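Local coordinates for protein rifamycin polyketide synthase (Amycolatopsis mediterranei, PDB 4LN9) that dehydrates a polyketide intermediate during rifamycin assembly, through the double-hotdog dehydratase domain of the synthase's terminal module, at residues A[69-73]-A[74-78]; A[232-236]-A[237-241]; A[136-139]-A[140-144]; A[220-223]-A[224-227]. All coordinates share one frame; numbering follows the deposited sequence.

How the interactions relate
Along the chain the order is interaction 1, interaction 3, interaction 4, interaction 2, each closing before the next opens. Interaction 2 lies about 5 Å from the centre of the folded chain, at the start of helix 236-251, and the other three spread outward from it. Interaction 4 packs directly against it, centres about 11 Å apart, with Leu221 and Ala225 beside His235. Interaction 1 also reaches it, centres about 16 Å apart: His70 NE2 lies 4.0 Å from Asp240 OD1, consistent with the His-Asp pair that double-hotdog dehydratases bring together from their two halves. Interaction 3 is a peripheral hairpin end, its centre about 26 Å from that of interaction 2.

Interaction 1: A[69-73]-A[74-78]; sequences DHAVR and DVVIV
The imidazole of His70 is tied back to the chain seven residues on, its ND1 donating to Ile77 O at 2.9 Å. The acceptor sits a little out of the ring plane, and the bond is moderately bent, at 147°. Having CG anti to the backbone N (chi1 -174°) puts ND1 within bonding distance of Ile77 O, and this bond then limits the ring's rotation. CG1 of Ile77 supports the same edge, 3.8 Å from CE1 of His70. Beyond CG1 the isoleucine chain runs extended, carrying its CD1 methyl to within 3.7 Å of CG2 of Val72.

Behind these groups stands a tight hairpin. Val72 N donates to Val75 O at 3.0 Å, while the return bond from Val75 N to Val72 O is weak, as is that from Ile77 N to His70 O. Arg73 and Asp74 form the corner of a type I' turn, both with the left-handed backbone angles that this turn requires. A water accepts from Asp74 N at 2.8 Å and donates weakly to Ala71 O, bridging the turn to the strand before it.

By family, His70 is probably the active-site histidine of an HxxxGxxxxP-type dehydratase motif, here with Asp74 in the glycine place; the ND1 bond leaves NE2 on the side of Asp240.

Strand 70-72 is the middle member of a small antiparallel sheet, flanked by strands 75-76 and 192-194. Val72 and Ile77 rest on Leu263 of strand 263-272, the His70 ring meets that of Phe198, and the chain then enters helix 80-93.

Interaction 2: A[232-236]-A[237-241]; sequences FGIHP and ALLDA
His235 caps the helix by turning the edge of its ring to the backbone: ND1 accepts from Ala237 N at 2.8 Å, with the donor almost exactly in the ring plane. CG anti to the backbone N (chi1 -170°) swings the imidazole round to that amide. This is the tight part of the contact, for Ala237 CB lies close beside the ND1-CE1 side of the ring, 3.2 Å from CE1. The carbonyl of His235 receives Leu239 N at 3.1 Å in a nearly straight bond of 165°, and a weak bond from Leu238 N.

Packing is looser on the aliphatic side. Ile234 reaches only to 4.1 Å, its CD1 against CB of Leu239, the side chains crossing at about a right angle. Asp240 is partly exposed, and its carboxylate turns away from 232-236 to bond His244 through OD2. This N-cap begins helix 236-251, and Asp240, one turn in, is probably the acidic partner of the dehydratase His-Asp pair.

Because ND1 of His235 is an acceptor, a neutral ring would carry its proton on NE2. The capping bond and the positive end of the helix dipole would both tend to oppose a second proton on ND1.

Interaction 3: A[136-139]-A[140-144]; sequences FSLR and EDADS
At the edge of the Arg139 guanidinium, close to its plane, stands the carboxylate of Asp141. The approach is a loose one: NH1 of Arg139 and OD2 of Asp141 are 4.2 Å apart, so the opposite charges probably attract without forming a salt bridge. The carboxylate in fact lies nearer the root of the arginine than its head, with OD1 of Asp141 3.7 Å from CB of Arg139. A first torsion of 37° holds CG of Asp141 between its own backbone N and carbonyl carbon, and folds the group back over the turn. The arginine chain, bent at its second and third torsions, climbs away from CB.

Next to the charged pair the backbone closes a type I turn from Arg139 to Ala142, in which Ala142 N donates to Arg139 O at 2.7 Å. The donor stands well above the plane of that carbonyl. Leu138 points its CD1 across the mouth of the loop, meeting Ala142 CB at 3.8 Å and Ser144 O at 3.5 Å, and so packs against the inner side of the bend. A water spans the two arms beside it, donating to Ser144 O at 2.8 Å and accepting weakly from Arg139 N. Glu140 turns outward, where its OE2 forms a salt bridge with Arg58.

Leu138 also touches Gln46 of the second subunit, and Phe136 packs on Pro48 of the same neighbouring chain. The whole is a surface hairpin connection, a beta turn opening the link between antiparallel strands 131-139 and 146-154 within the double-hotdog fold.

Interaction 4: A[220-223]-A[224-227]; sequences ALPE and DARA
From Pro222 onward the backbone curls through two successive i+3 to i hydrogen bonds, Ala225 N donating to Pro222 O at 2.9 Å and Arg226 N to Glu223 O at 3.2 Å, each donor well above the plane of its carbonyl. That curl brings Glu223 and Arg226 onto the same side, where they form a salt bridge. A single carboxylate oxygen does the work: OE2 of Glu223 takes NH2 of Arg226, modelled at 2.5 Å, short enough that the exact value is doubtful, and also a weak bond from NE at 3.0 Å. OE2 lies at the edge of the guanidinium and close to its plane, yet the carboxylate as a whole is turned 46° from it. Arg226 leaves with CG anti to its N (chi1 176°), then folds at its second and third torsions until its NE-NH2 edge meets OE2 of Glu223.

The apolar side of the turn is inward. Leu221 lays its CD1 methyl against Ala225 CB at 3.8 Å, while CG of Pro222 only brushes Ala225 CB.

This is the turn leading strand 214-220 into the short helix 226-229, with an i to i+3 Glu-Arg salt bridge on its exposed side. Leu221 extends from the corner onto helix 236-251, where it touches Ala237 and Leu238, and its backbone bonds to Ser278, beside the start of strand 279-285.

Interaction 1: A[69-73]-A[74-78]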
ATOM      1  N   ASP A  69       8.271  18.415  20.011  1.00 39.23           N
ATOM      2  CA  ASP A  69       9.035  18.276  21.251  1.00 37.19           C
ATOM      3  C   ASP A  69      10.366  17.545  21.076  1.00 41.84           C
ATOM      4  O   ASP A  69      11.114  17.367  22.037  1.00 43.40           O
ATOM      5  CB  ASP A  69       8.194  17.594  22.329  1.00 38.69           C
ATOM      6  CG  ASP A  69       7.182  18.533  22.950  1.00 41.68           C
ATOM      7  OD1 ASP A  69       7.267  19.751  22.684  1.00 47.50           O
ATOM      8  OD2 ASP A  69       6.274  18.051  23.660  1.00 42.34           O
ATOM      9  N   HIS A  70      10.653  17.116  19.852  1.00 41.19           N
ATOM     10  CA  HIS A  70      11.970  16.582  19.517  1.00 40.09           C
ATOM     11  C   HIS A  70      12.531  17.289  18.320  1.00 43.21           C
ATOM     12  O   HIS A  70      12.087  17.069  17.193  1.00 46.66           O
ATOM     13  CB  HIS A  70      11.888  15.084  19.246  1.00 40.21           C
ATOM     14  CG  HIS A  70      13.232  14.428  19.026  1.00 38.71           C
ATOM     15  ND1 HIS A  70      13.820  14.369  17.818  1.00 36.92           N
ATOM     16  CD2 HIS A  70      14.096  13.793  19.916  1.00 37.75           C
ATOM     17  CE1 HIS A  70      15.011  13.749  17.929  1.00 40.42           C
ATOM     18  NE2 HIS A  70      15.173  13.388  19.212  1.00 39.27           N
ATOM     19  N   ALA A  71      13.430  18.236  18.570  1.00 45.91           N
ATOM     20  CA  ALA A  71      13.989  19.061  17.507  1.00 47.40           C
ATOM     21  C   ALA A  71      15.481  19.247  17.743  1.00 48.56           C
ATOM     22  O   ALA A  71      15.914  19.425  18.882  1.00 58.39           O
ATOM     23  CB  ALA A  71      13.288  20.413  17.463  1.00 51.14           C
ATOM     24  N   VAL A  72      16.273  19.071  16.691  1.00 50.04           N
ATOM     25  CA  VAL A  72      17.719  19.232  16.800  1.00 55.47           C
ATOM     26  C   VAL A  72      18.207  20.453  16.018  1.00 56.45           C
ATOM     27  O   VAL A  72      18.057  20.520  14.799  1.00 50.78           O
ATOM     28  CB  VAL A  72      18.469  17.968  16.331  1.00 54.08           C
ATOM     29  CG1 VAL A  72      19.973  18.185  16.401  1.00 61.14           C
ATOM     30  CG2 VAL A  72      18.059  16.765  17.167  1.00 56.63           C
ATOM     31  N   ARG A  73      18.741  21.436  16.737  1.00 66.33           N
ATOM     32  CA  ARG A  73      18.945  22.779  16.193  1.00 66.03           C
ATOM     33  C   ARG A  73      17.667  23.350  15.586  1.00 64.79           C
ATOM     34  O   ARG A  73      17.639  23.754  14.423  1.00 68.32           O
ATOM     35  CB  ARG A  73      20.082  22.786  15.171  1.00 61.37           C
ATOM     36  CG  ARG A  73      21.460  22.601  15.787  1.00 69.26           C
ATOM     37  CD  ARG A  73      22.322  21.684  14.935  1.00 67.27           C
ATOM     38  NE  ARG A  73      23.594  21.375  15.581  1.00 75.57           N
ATOM     39  CZ  ARG A  73      24.537  20.608  15.044  1.00 77.40           C
ATOM     40  NH1 ARG A  73      24.346  20.059  13.853  1.00 70.27           N
ATOM     41  NH2 ARG A  73      25.665  20.379  15.703  1.00 80.93           N
ATOM     42  N   ASP A  74      16.597  23.325  16.377  1.00 59.28           N
ATOM     43  CA  ASP A  74      15.321  23.934  16.006  1.00 67.17           C
ATOM     44  C   ASP A  74      14.697  23.374  14.725  1.00 66.27           C
ATOM     45  O   ASP A  74      13.698  23.903  14.236  1.00 69.89           O
ATOM     46  CB  ASP A  74      15.436  25.459  15.933  1.00 70.57           C
ATOM     47  CG  ASP A  74      15.537  26.101  17.306  1.00 75.66           C
ATOM     48  OD1 ASP A  74      14.518  26.636  17.792  1.00 72.92           O
ATOM     49  OD2 ASP A  74      16.630  26.048  17.909  1.00 74.74           O
ATOM     50  N   VAL A  75      15.184  22.218  14.280  1.00 61.45           N
ATOM     51  CA  VAL A  75      14.523  21.463  13.218  1.00 59.23           C
ATOM     52  C   VAL A  75      13.815  20.239  13.802  1.00 51.85           C
ATOM     53  O   VAL A  75      14.465  19.358  14.361  1.00 47.26           O
ATOM     54  CB  VAL A  75      15.545  20.982  12.166  1.00 57.01           C
ATOM     55  CG1 VAL A  75      14.841  20.251  11.033  1.00 52.27           C
ATOM     56  CG2 VAL A  75      16.359  22.154  11.636  1.00 53.79           C
ATOM     57  N   VAL A  76      12.492  20.173  13.657  1.00 46.90           N
ATOM     58  CA  VAL A  76      11.752  18.973  14.053  1.00 48.04           C
ATOM     59  C   VAL A  76      12.167  17.762  13.218  1.00 51.41           C
ATOM     60  O   VAL A  76      12.077  17.786  11.990  1.00 45.22           O
ATOM     61  CB  VAL A  76      10.225  19.164  13.943  1.00 45.40           C
ATOM     62  CG1 VAL A  76       9.500  17.900  14.382  1.00 43.07           C
ATOM     63  CG2 VAL A  76       9.777  20.358  14.774  1.00 48.12           C
ATOM     64  N   ILE A  77      12.726  16.752  13.882  1.00 45.82           N
ATOM     65  CA  ILE A  77      13.060  15.485  13.229  1.00 45.99           C
ATOM     66  C   ILE A  77      12.515  14.310  14.042  1.00 45.26           C
ATOM     67  O   ILE A  77      12.519  14.352  15.273  1.00 37.43           O
ATOM     68  CB  ILE A  77      14.588  15.328  13.049  1.00 47.98           C
ATOM     69  CG1 ILE A  77      15.263  14.983  14.379  1.00 46.02           C
ATOM     70  CG2 ILE A  77      15.194  16.593  12.458  1.00 45.55           C
ATOM     71  CD1 ILE A  77      16.769  14.847  14.283  1.00 54.99           C
ATOM     72  N   VAL A  78      11.916  13.330  13.364  1.00 39.44           N
ATOM     73  CA  VAL A  78      11.402  12.151  14.062  1.00 41.30           C
ATOM     74  C   VAL A  78      12.559  11.424  14.742  1.00 39.28           C
ATOM     75  O   VAL A  78      13.622  11.265  14.141  1.00 39.16           O
ATOM     76  CB  VAL A  78      10.666  11.184  13.107  1.00 39.11           C
ATOM     77  CG1 VAL A  78      10.298   9.895  13.830  1.00 33.60           C
ATOM     78  CG2 VAL A  78       9.423  11.850  12.536  1.00 37.98           C
TER
HETATM   79  O   HOH W   1      16.591  22.236  18.914  1.00 55.06           O

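Interaction 2: A[232-236]-A[237-241]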
ATOM      1  N   PHE A 232       0.906   2.973  21.739  1.00 30.76           N
ATOM      2  CA  PHE A 232       2.175   2.585  21.120  1.00 30.76           C
ATOM      3  C   PHE A 232       2.610   1.189  21.562  1.00 35.17           C
ATOM      4  O   PHE A 232       2.212   0.717  22.627  1.00 33.87           O
ATOM      5  CB  PHE A 232       3.274   3.590  21.471  1.00 29.28           C
ATOM      6  CG  PHE A 232       3.216   4.857  20.670  1.00 33.36           C
ATOM      7  CD1 PHE A 232       3.588   4.865  19.336  1.00 32.44           C
ATOM      8  CD2 PHE A 232       2.885   6.058  21.273  1.00 34.08           C
ATOM      9  CE1 PHE A 232       3.571   6.036  18.604  1.00 33.94           C
ATOM     10  CE2 PHE A 232       2.888   7.238  20.553  1.00 39.29           C
ATOM     11  CZ  PHE A 232       3.222   7.225  19.213  1.00 40.86           C
ATOM     12  N   GLY A 233       3.500   0.576  20.789  1.00 30.63           N
ATOM     13  CA  GLY A 233       4.346  -0.489  21.309  1.00 31.96           C
ATOM     14  C   GLY A 233       5.190   0.020  22.461  1.00 32.41           C
ATOM     15  O   GLY A 233       5.004  -0.384  23.610  1.00 32.74           O
ATOM     16  N   ILE A 234       6.029   1.008  22.167  1.00 27.51           N
ATOM     17  CA  ILE A 234       6.581   1.877  23.198  1.00 28.76           C
ATOM     18  C   ILE A 234       6.648   3.319  22.689  1.00 29.87           C
ATOM     19  O   ILE A 234       7.009   3.555  21.536  1.00 26.66           O
ATOM     20  CB  ILE A 234       7.987   1.409  23.630  1.00 26.35           C
ATOM     21  CG1 ILE A 234       8.486   2.220  24.828  1.00 25.42           C
ATOM     22  CG2 ILE A 234       8.963   1.495  22.465  1.00 31.09           C
ATOM     23  CD1 ILE A 234       9.696   1.623  25.509  1.00 28.41           C
ATOM     24  N   HIS A 235       6.134   4.256  23.480  1.00 26.85           N
ATOM     25  CA  HIS A 235       6.147   5.660  23.073  1.00 25.66           C
ATOM     26  C   HIS A 235       7.554   6.128  22.791  1.00 27.67           C
ATOM     27  O   HIS A 235       8.468   5.843  23.571  1.00 24.72           O
ATOM     28  CB  HIS A 235       5.471   6.544  24.123  1.00 27.62           C
ATOM     29  CG  HIS A 235       5.240   7.968  23.666  1.00 26.22           C
ATOM     30  ND1 HIS A 235       6.243   8.762  23.252  1.00 30.12           N
ATOM     31  CD2 HIS A 235       4.076   8.730  23.587  1.00 27.15           C
ATOM     32  CE1 HIS A 235       5.749   9.964  22.904  1.00 31.31           C
ATOM     33  NE2 HIS A 235       4.427   9.953  23.137  1.00 27.93           N
ATOM     34  N   PRO A 236       7.788   6.649  21.575  1.00 26.23           N
ATOM     35  CA  PRO A 236       9.148   7.012  21.188  1.00 24.96           C
ATOM     36  C   PRO A 236       9.821   7.945  22.193  1.00 28.39           C
ATOM     37  O   PRO A 236      11.044   7.932  22.317  1.00 28.74           O
ATOM     38  CB  PRO A 236       8.948   7.722  19.849  1.00 29.55           C
ATOM     39  CG  PRO A 236       7.735   7.076  19.274  1.00 29.63           C
ATOM     40  CD  PRO A 236       6.847   6.737  20.443  1.00 27.85           C
ATOM     41  N   ALA A 237       9.032   8.749  22.900  1.00 31.99           N
ATOM     42  CA  ALA A 237       9.584   9.637  23.918  1.00 31.05           C
ATOM     43  C   ALA A 237      10.029   8.877  25.167  1.00 24.32           C
ATOM     44  O   ALA A 237      11.054   9.205  25.766  1.00 29.64           O
ATOM     45  CB  ALA A 237       8.589  10.734  24.277  1.00 28.58           C
ATOM     46  N   LEU A 238       9.303   7.816  25.512  1.00 28.89           N
ATOM     47  CA  LEU A 238       9.710   6.939  26.611  1.00 27.57           C
ATOM     48  C   LEU A 238      11.027   6.223  26.311  1.00 34.18           C
ATOM     49  O   LEU A 238      11.956   6.257  27.120  1.00 27.17           O
ATOM     50  CB  LEU A 238       8.609   5.928  26.946  1.00 26.88           C
ATOM     51  CG  LEU A 238       8.694   5.243  28.315  1.00 31.18           C
ATOM     52  CD1 LEU A 238       8.612   6.264  29.439  1.00 31.64           C
ATOM     53  CD2 LEU A 238       7.603   4.192  28.462  1.00 30.57           C
ATOM     54  N   LEU A 239      11.147   5.675  25.106  1.00 32.56           N
ATOM     55  CA  LEU A 239      12.378   5.007  24.703  1.00 28.61           C
ATOM     56  C   LEU A 239      13.532   5.994  24.536  1.00 25.75           C
ATOM     57  O   LEU A 239      14.654   5.721  24.961  1.00 26.41           O
ATOM     58  CB  LEU A 239      12.175   4.196  23.421  1.00 27.53           C
ATOM     59  CG  LEU A 239      13.362   3.322  23.002  1.00 31.73           C
ATOM     60  CD1 LEU A 239      13.771   2.399  24.141  1.00 27.00           C
ATOM     61  CD2 LEU A 239      13.036   2.524  21.749  1.00 31.10           C
ATOM     62  N   ASP A 240      13.240   7.170  23.985  1.00 28.36           N
ATOM     63  CA  ASP A 240      14.267   8.195  23.834  1.00 28.27           C
ATOM     64  C   ASP A 240      14.826   8.637  25.181  1.00 27.30           C
ATOM     65  O   ASP A 240      16.035   8.813  25.330  1.00 29.12           O
ATOM     66  CB  ASP A 240      13.746   9.405  23.058  1.00 32.41           C
ATOM     67  CG  ASP A 240      14.858  10.359  22.655  1.00 42.39           C
ATOM     68  OD1 ASP A 240      15.475  10.136  21.591  1.00 42.37           O
ATOM     69  OD2 ASP A 240      15.150  11.298  23.426  1.00 37.89           O
ATOM     70  N   ALA A 241      13.938   8.904  26.133  1.00 28.12           N
ATOM     71  CA  ALA A 241      14.363   9.331  27.462  1.00 29.41           C
ATOM     72  C   ALA A 241      15.144   8.226  28.164  1.00 26.47           C
ATOM     73  O   ALA A 241      16.113   8.495  28.875  1.00 26.64           O
ATOM     74  CB  ALA A 241      13.163   9.750  28.298  1.00 25.14           C
TER

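Interaction 3: A[136-139]-A[140-144]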
ATOM      1  N   PHE A 136      10.646   5.152   4.418  1.00 30.03           N
ATOM      2  CA  PHE A 136      10.781   6.206   3.414  1.00 33.55           C
ATOM      3  C   PHE A 136       9.918   7.406   3.780  1.00 30.44           C
ATOM      4  O   PHE A 136       8.830   7.242   4.338  1.00 34.59           O
ATOM      5  CB  PHE A 136      10.368   5.697   2.032  1.00 29.90           C
ATOM      6  CG  PHE A 136      11.142   4.499   1.567  1.00 29.35           C
ATOM      7  CD1 PHE A 136      12.386   4.650   0.974  1.00 31.36           C
ATOM      8  CD2 PHE A 136      10.562   3.242   1.579  1.00 28.54           C
ATOM      9  CE1 PHE A 136      13.090   3.549   0.520  1.00 36.03           C
ATOM     10  CE2 PHE A 136      11.243   2.141   1.093  1.00 29.48           C
ATOM     11  CZ  PHE A 136      12.521   2.291   0.585  1.00 33.22           C
ATOM     12  N   SER A 137      10.258   8.554   3.198  1.00 30.67           N
ATOM     13  CA  SER A 137       9.386   9.718   3.250  1.00 32.54           C
ATOM     14  C   SER A 137       9.341  10.480   1.929  1.00 30.53           C
ATOM     15  O   SER A 137      10.306  10.488   1.163  1.00 34.41           O
ATOM     16  CB  SER A 137       9.798  10.653   4.388  1.00 33.37           C
ATOM     17  OG  SER A 137      10.996  11.340   4.075  1.00 41.83           O
ATOM     18  N   LEU A 138       8.215  11.149   1.697  1.00 34.30           N
ATOM     19  CA  LEU A 138       8.019  11.997   0.528  1.00 33.99           C
ATOM     20  C   LEU A 138       7.395  13.318   0.962  1.00 37.28           C
ATOM     21  O   LEU A 138       6.227  13.364   1.350  1.00 37.94           O
ATOM     22  CB  LEU A 138       7.092  11.305  -0.477  1.00 34.96           C
ATOM     23  CG  LEU A 138       6.826  12.054  -1.785  1.00 38.74           C
ATOM     24  CD1 LEU A 138       8.111  12.197  -2.587  1.00 38.55           C
ATOM     25  CD2 LEU A 138       5.753  11.351  -2.604  1.00 36.46           C
ATOM     26  N   ARG A 139       8.207  14.372   0.982  1.00 40.20           N
ATOM     27  CA  ARG A 139       7.725  15.717   1.274  1.00 45.94           C
ATOM     28  C   ARG A 139       6.753  16.200   0.198  1.00 49.49           C
ATOM     29  O   ARG A 139       6.910  15.876  -0.978  1.00 48.21           O
ATOM     30  CB  ARG A 139       8.904  16.687   1.385  1.00 51.39           C
ATOM     31  CG  ARG A 139       9.862  16.374   2.525  1.00 55.61           C
ATOM     32  CD  ARG A 139       9.523  17.179   3.769  1.00 63.44           C
ATOM     33  NE  ARG A 139      10.718  17.554   4.520  1.00 70.26           N
ATOM     34  CZ  ARG A 139      11.270  18.763   4.492  1.00 61.08           C
ATOM     35  NH1 ARG A 139      10.706  19.736   3.789  1.00 67.26           N
ATOM     36  NH2 ARG A 139      12.384  19.002   5.171  1.00 64.09           N
ATOM     37  N   GLU A 140       5.760  16.986   0.606  1.00 58.94           N
ATOM     38  CA  GLU A 140       4.741  17.491  -0.314  1.00 59.86           C
ATOM     39  C   GLU A 140       5.355  18.113  -1.566  1.00 62.66           C
ATOM     40  O   GLU A 140       4.791  18.021  -2.658  1.00 70.82           O
ATOM     41  CB  GLU A 140       3.850  18.518   0.390  1.00 60.80           C
ATOM     42  CG  GLU A 140       2.757  17.907   1.250  1.00 62.91           C
ATOM     43  CD  GLU A 140       1.847  18.955   1.858  1.00 67.79           C
ATOM     44  OE1 GLU A 140       1.995  20.147   1.512  1.00 77.84           O
ATOM     45  OE2 GLU A 140       0.987  18.590   2.686  1.00 69.04           O
ATOM     46  N   ASP A 141       6.443  18.849  -1.374  1.00 63.19           N
ATOM     47  CA  ASP A 141       7.123  19.533  -2.469  1.00 73.66           C
ATOM     48  C   ASP A 141       7.877  18.542  -3.357  1.00 76.35           C
ATOM     49  O   ASP A 141       7.990  18.740  -4.567  1.00 68.19           O
ATOM     50  CB  ASP A 141       8.089  20.579  -1.911  1.00 76.63           C
ATOM     51  CG  ASP A 141       8.780  20.116  -0.641  1.00 80.54           C
ATOM     52  OD1 ASP A 141       9.883  19.539  -0.741  1.00 73.53           O
ATOM     53  OD2 ASP A 141       8.206  20.302   0.454  1.00 73.54           O
ATOM     54  N   ALA A 142       8.270  17.411  -2.768  1.00 68.75           N
ATOM     55  CA  ALA A 142       9.287  16.541  -3.372  1.00 52.67           C
ATOM     56  C   ALA A 142       8.789  15.798  -4.616  1.00 53.65           C
ATOM     57  O   ALA A 142       7.585  15.711  -4.861  1.00 60.91           O
ATOM     58  CB  ALA A 142       9.823  15.554  -2.343  1.00 53.13           C
ATOM     59  N   ASP A 143       9.730  15.261  -5.389  1.00 55.40           N
ATOM     60  CA  ASP A 143       9.415  14.428  -6.550  1.00 58.43           C
ATOM     61  C   ASP A 143       9.997  13.029  -6.352  1.00 62.35           C
ATOM     62  O   ASP A 143       9.674  12.101  -7.094  1.00 63.70           O
ATOM     63  CB  ASP A 143       9.988  15.057  -7.829  1.00 72.87           C
ATOM     64  CG  ASP A 143       9.236  14.632  -9.083  1.00 73.92           C
ATOM     65  OD1 ASP A 143       8.464  13.652  -9.015  1.00 64.43           O
ATOM     66  OD2 ASP A 143       9.445  15.256 -10.146  1.00 64.79           O
ATOM     67  N   SER A 144      10.844  12.883  -5.338  1.00 55.50           N
ATOM     68  CA  SER A 144      11.421  11.584  -5.012  1.00 54.61           C
ATOM     69  C   SER A 144      11.437  11.292  -3.515  1.00 41.91           C
ATOM     70  O   SER A 144      11.639  12.186  -2.691  1.00 41.26           O
ATOM     71  CB  SER A 144      12.825  11.446  -5.603  1.00 53.57           C
ATOM     72  OG  SER A 144      13.775  12.163  -4.834  1.00 52.73           O
TER
HETATM   73  O   HOH W   2      11.224  13.632  -0.310  1.00 50.09           O

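Interaction 4: A[220-223]-A[224-227]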
ATOM      1  N   ALA A 220       9.425   8.690  33.316  1.00 27.20           N
ATOM      2  CA  ALA A 220       7.973   8.784  33.309  1.00 25.16           C
ATOM      3  C   ALA A 220       7.530   9.888  32.359  1.00 26.85           C
ATOM      4  O   ALA A 220       8.023  11.013  32.431  1.00 31.28           O
ATOM      5  CB  ALA A 220       7.454   9.052  34.714  1.00 28.26           C
ATOM      6  N   LEU A 221       6.671   9.536  31.406  1.00 32.51           N
ATOM      7  CA  LEU A 221       6.133  10.519  30.470  1.00 33.47           C
ATOM      8  C   LEU A 221       5.254  11.502  31.229  1.00 35.73           C
ATOM      9  O   LEU A 221       4.563  11.116  32.172  1.00 31.48           O
ATOM     10  CB  LEU A 221       5.308   9.825  29.382  1.00 35.17           C
ATOM     11  CG  LEU A 221       6.061   9.077  28.278  1.00 34.24           C
ATOM     12  CD1 LEU A 221       5.105   8.679  27.162  1.00 40.61           C
ATOM     13  CD2 LEU A 221       7.210   9.914  27.735  1.00 34.20           C
ATOM     14  N   PRO A 222       5.239  12.773  30.796  1.00 39.08           N
ATOM     15  CA  PRO A 222       4.299  13.720  31.388  1.00 37.89           C
ATOM     16  C   PRO A 222       2.860  13.302  31.113  1.00 38.18           C
ATOM     17  O   PRO A 222       2.610  12.517  30.198  1.00 32.89           O
ATOM     18  CB  PRO A 222       4.618  15.032  30.665  1.00 39.24           C
ATOM     19  CG  PRO A 222       5.233  14.616  29.373  1.00 43.37           C
ATOM     20  CD  PRO A 222       6.000  13.363  29.680  1.00 36.01           C
ATOM     21  N   GLU A 223       1.926  13.791  31.922  1.00 42.12           N
ATOM     22  CA  GLU A 223       0.540  13.342  31.831  1.00 42.39           C
ATOM     23  C   GLU A 223      -0.067  13.616  30.456  1.00 33.53           C
ATOM     24  O   GLU A 223      -0.936  12.877  29.999  1.00 39.30           O
ATOM     25  CB  GLU A 223      -0.316  13.972  32.933  1.00 45.09           C
ATOM     26  CG  GLU A 223      -0.415  13.135  34.201  1.00 56.97           C
ATOM     27  CD  GLU A 223      -1.057  11.777  33.968  1.00 60.11           C
ATOM     28  OE1 GLU A 223      -2.149  11.729  33.360  1.00 55.27           O
ATOM     29  OE2 GLU A 223      -0.507  10.768  34.458  1.00 61.08           O
ATOM     30  N   ASP A 224       0.457  14.624  29.765  1.00 37.74           N
ATOM     31  CA  ASP A 224      -0.018  14.964  28.428  1.00 39.54           C
ATOM     32  C   ASP A 224       0.164  13.818  27.436  1.00 45.76           C
ATOM     33  O   ASP A 224      -0.574  13.714  26.457  1.00 45.13           O
ATOM     34  CB  ASP A 224       0.689  16.219  27.915  1.00 48.63           C
ATOM     35  CG  ASP A 224       0.143  17.488  28.534  1.00 61.23           C
ATOM     36  OD1 ASP A 224      -0.698  17.387  29.453  1.00 60.70           O
ATOM     37  OD2 ASP A 224       0.548  18.585  28.098  1.00 60.71           O
ATOM     38  N   ALA A 225       1.183  12.994  27.661  1.00 39.14           N
ATOM     39  CA  ALA A 225       1.558  11.956  26.701  1.00 36.17           C
ATOM     40  C   ALA A 225       0.915  10.612  27.038  1.00 37.47           C
ATOM     41  O   ALA A 225       0.970   9.671  26.247  1.00 36.55           O
ATOM     42  CB  ALA A 225       3.070  11.819  26.629  1.00 37.46           C
ATOM     43  N   ARG A 226       0.249  10.555  28.187  1.00 38.30           N
ATOM     44  CA  ARG A 226      -0.172   9.288  28.775  1.00 35.93           C
ATOM     45  C   ARG A 226      -1.097   8.472  27.870  1.00 41.14           C
ATOM     46  O   ARG A 226      -0.950   7.255  27.764  1.00 34.60           O
ATOM     47  CB  ARG A 226      -0.856   9.539  30.116  1.00 45.41           C
ATOM     48  CG  ARG A 226      -1.417   8.281  30.746  1.00 47.20           C
ATOM     49  CD  ARG A 226      -0.343   7.586  31.555  1.00 51.47           C
ATOM     50  NE  ARG A 226       0.011   8.366  32.742  1.00 53.26           N
ATOM     51  CZ  ARG A 226       0.438   7.822  33.874  1.00 47.44           C
ATOM     52  NH1 ARG A 226       0.643   6.512  33.941  1.00 39.65           N
ATOM     53  NH2 ARG A 226       0.616   8.574  34.952  1.00 46.21           N
ATOM     54  N   ALA A 227      -2.135   9.117  27.346  1.00 41.39           N
ATOM     55  CA  ALA A 227      -3.125   8.425  26.527  1.00 43.91           C
ATOM     56  C   ALA A 227      -2.499   7.871  25.249  1.00 41.26           C
ATOM     57  O   ALA A 227      -2.769   6.737  24.855  1.00 41.39           O
ATOM     58  CB  ALA A 227      -4.284   9.353  26.196  1.00 46.24           C
TER